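Local atomic coordinates of high-affinity zinc uptake system protein znuA (Streptococcus suis, PDB entry 3MFQ), a protein that probably serves as the metal-binding component of an ABC-type uptake system, capturing zinc and perhaps related divalent metal ions for import. Residues D39-V44 and L64-K69. Sequence-based numbering, arbitrary orientation.
With ZN (zinc ion), chain D.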
loop_
_atom_site.group_PDB
_atom_site.type_symbol
_atom_site.label_atom_id
_atom_site.label_comp_id
_atom_site.label_asym_id
_atom_site.label_seq_id
_atom_site.Cartn_x
_atom_site.Cartn_y
_atom_site.Cartn_z
ATOM N N ASP A 39 0.895 -2.273 -10.948
ATOM C CA ASP A 39 1.021 -0.972 -10.305
ATOM C C ASP A 39 -0.115 -0.029 -10.685
ATOM O O ASP A 39 -0.188 0.437 -11.819
ATOM C CB ASP A 39 2.363 -0.343 -10.673
ATOM C CG ASP A 39 2.600 0.977 -9.975
ATOM O OD1 ASP A 39 1.666 1.487 -9.319
ATOM O OD2 ASP A 39 3.726 1.504 -10.082
ATOM N N PRO A 40 -1.003 0.264 -9.723
ATOM C CA PRO A 40 -2.142 1.161 -9.942
ATOM C C PRO A 40 -1.707 2.553 -10.388
ATOM O O PRO A 40 -2.462 3.221 -11.091
ATOM C CB PRO A 40 -2.802 1.226 -8.561
ATOM C CG PRO A 40 -2.399 -0.046 -7.894
ATOM C CD PRO A 40 -1.003 -0.308 -8.368
ATOM N N HIS A 41 -0.514 2.982 -9.990
ATOM C CA HIS A 41 -0.006 4.289 -10.391
ATOM C C HIS A 41 0.001 4.431 -11.907
ATOM O O HIS A 41 -0.186 5.525 -12.438
ATOM C CB HIS A 41 1.415 4.508 -9.869
ATOM C CG HIS A 41 1.491 4.782 -8.400
ATOM N ND1 HIS A 41 0.989 5.932 -7.832
ATOM C CD2 HIS A 41 2.035 4.067 -7.387
ATOM C CE1 HIS A 41 1.206 5.907 -6.529
ATOM N NE2 HIS A 41 1.840 4.786 -6.234
ATOM N N LEU A 42 0.219 3.317 -12.598
ATOM C CA LEU A 42 0.421 3.337 -14.042
ATOM C C LEU A 42 -0.721 2.685 -14.811
ATOM O O LEU A 42 -0.874 2.905 -16.012
ATOM C CB LEU A 42 1.730 2.630 -14.395
ATOM C CG LEU A 42 2.948 3.024 -13.566
ATOM C CD1 LEU A 42 4.159 2.204 -13.979
ATOM C CD2 LEU A 42 3.226 4.511 -13.701
ATOM N N TYR A 43 -1.517 1.878 -14.118
ATOM C CA TYR A 43 -2.579 1.124 -14.772
ATOM C C TYR A 43 -3.454 2.028 -15.629
ATOM O O TYR A 43 -3.913 3.077 -15.177
ATOM C CB TYR A 43 -3.435 0.389 -13.742
ATOM C CG TYR A 43 -4.246 -0.747 -14.323
ATOM C CD1 TYR A 43 -3.729 -2.035 -14.382
ATOM C CD2 TYR A 43 -5.528 -0.534 -14.813
ATOM C CE1 TYR A 43 -4.465 -3.080 -14.909
ATOM C CE2 TYR A 43 -6.272 -1.573 -15.342
ATOM C CZ TYR A 43 -5.735 -2.845 -15.389
ATOM O OH TYR A 43 -6.469 -3.883 -15.915
ATOM N N VAL A 44 -3.670 1.622 -16.875
ATOM C CA VAL A 44 -4.541 2.364 -17.774
ATOM C C VAL A 44 -5.809 1.570 -18.059
ATOM O O VAL A 44 -5.755 0.465 -18.596
ATOM C CB VAL A 44 -3.840 2.700 -19.099
ATOM C CG1 VAL A 44 -4.787 3.455 -20.016
ATOM C CG2 VAL A 44 -2.581 3.510 -18.839
ATOM N N LEU A 64 -7.252 9.390 -3.710
ATOM C CA LEU A 64 -5.986 10.093 -3.531
ATOM C C LEU A 64 -5.092 9.941 -4.758
ATOM O O LEU A 64 -3.866 9.998 -4.656
ATOM C CB LEU A 64 -5.258 9.578 -2.288
ATOM C CG LEU A 64 -6.096 9.462 -1.015
ATOM C CD1 LEU A 64 -5.220 9.074 0.165
ATOM C CD2 LEU A 64 -6.833 10.762 -0.733
ATOM N N HIS A 65 -5.714 9.743 -5.916
ATOM C CA HIS A 65 -4.983 9.601 -7.171
ATOM C C HIS A 65 -4.076 8.374 -7.170
ATOM O O HIS A 65 -3.134 8.288 -7.959
ATOM C CB HIS A 65 -4.159 10.858 -7.463
ATOM C CG HIS A 65 -4.980 12.086 -7.702
ATOM N ND1 HIS A 65 -6.271 12.225 -7.226
ATOM C CD2 HIS A 65 -4.698 13.235 -8.352
ATOM C CE1 HIS A 65 -6.742 13.402 -7.581
ATOM N NE2 HIS A 65 -5.809 14.042 -8.266
ATOM N N PHE A 66 -4.356 7.426 -6.282
ATOM C CA PHE A 66 -3.580 6.192 -6.230
ATOM C C PHE A 66 -3.620 5.480 -7.581
ATOM O O PHE A 66 -2.580 5.175 -8.165
ATOM C CB PHE A 66 -4.084 5.275 -5.111
ATOM C CG PHE A 66 -3.414 3.928 -5.077
ATOM C CD1 PHE A 66 -2.053 3.807 -5.314
ATOM C CD2 PHE A 66 -4.144 2.785 -4.797
ATOM C CE1 PHE A 66 -1.434 2.567 -5.281
ATOM C CE2 PHE A 66 -3.532 1.543 -4.762
ATOM C CZ PHE A 66 -2.175 1.435 -5.003
ATOM N N GLU A 67 -4.829 5.231 -8.075
ATOM C CA GLU A 67 -5.007 4.632 -9.388
ATOM C C GLU A 67 -4.351 5.493 -10.464
ATOM O O GLU A 67 -4.028 5.008 -11.543
ATOM C CB GLU A 67 -6.489 4.414 -9.691
ATOM C CG GLU A 67 -7.108 3.233 -8.951
ATOM C CD GLU A 67 -7.563 3.584 -7.548
ATOM O OE1 GLU A 67 -7.302 4.719 -7.103
ATOM O OE2 GLU A 67 -8.188 2.725 -6.891
ATOM N N GLY A 68 -4.164 6.774 -10.161
ATOM C CA GLY A 68 -3.357 7.663 -10.982
ATOM C C GLY A 68 -3.841 7.932 -12.395
ATOM O O GLY A 68 -3.728 9.054 -12.889
ATOM N N LYS A 69 -4.369 6.911 -13.057
ATOM C CA LYS A 69 -4.805 7.058 -14.441
ATOM C C LYS A 69 -6.261 6.659 -14.664
ATOM O O LYS A 69 -6.647 6.278 -15.767
ATOM C CB LYS A 69 -3.883 6.274 -15.379
ATOM C CG LYS A 69 -2.581 6.996 -15.701
ATOM C CD LYS A 69 -1.692 6.161 -16.607
ATOM C CE LYS A 69 -0.711 7.039 -17.368
ATOM N NZ LYS A 69 0.051 7.941 -16.464
HETATM ZN ZN ZN D . 3.237 3.587 -4.585
HETATM O O HOH W 1 -0.504 8.178 -8.486
HETATM O O HOH W 2 -4.595 3.029 -12.825
#
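P40 and H41 pack against F66 where two loops of a cluster A-I (TroA-like) metal-binding protein meet at the zinc site, a worked example of how a second-shell aromatic borders a metal ligand. The loops follow parallel strands 29-32 and 58-61 of one sheet and lead into helices 47-55 and 71-77. The tight part of the contact is buried. There P40 lies over one face of the phenyl ring, its CB 3.8 Å from the F66 ring centroid and 19° off the normal, a CH-pi contact offset toward the rim. F66, with CG anti to its backbone N (chi1 175°), also brings its ring edge to the imidazole, forming a T-shaped pair: CD1 of F66 sits over one face of the H41 ring, and the two planes stand at 86°. H41 NE2 reaches the zinc ion at 2.5 Å, and H104, H170 and D254 complete the site. At the other ring nitrogen, H41 ND1 donates to a water 2.8 Å away, lying in the imidazole plane; that water in turn donates to H65 O. The bridge probably helps to fix the rotation of the ligand ring, together with the zinc bond. H41 N meets D39 OD1 from above the carboxylate plane in an Asx turn, while OD2 bonds to T192.

Toward solvent the contact becomes looser. No direct hydrogen bond joins the loops, and a second water lies between Y43 O and E67 O. G68 passes beside H41 O at positive phi, a conformation glycine adopts readily. Beyond it the exposed K69 lays its methylenes against the carbonyl oxygens of L42 and Y43 and bends at its end toward D193, its ammonium forming a salt bridge there, while K69 CD rests 3.6 Å from V44 CG2.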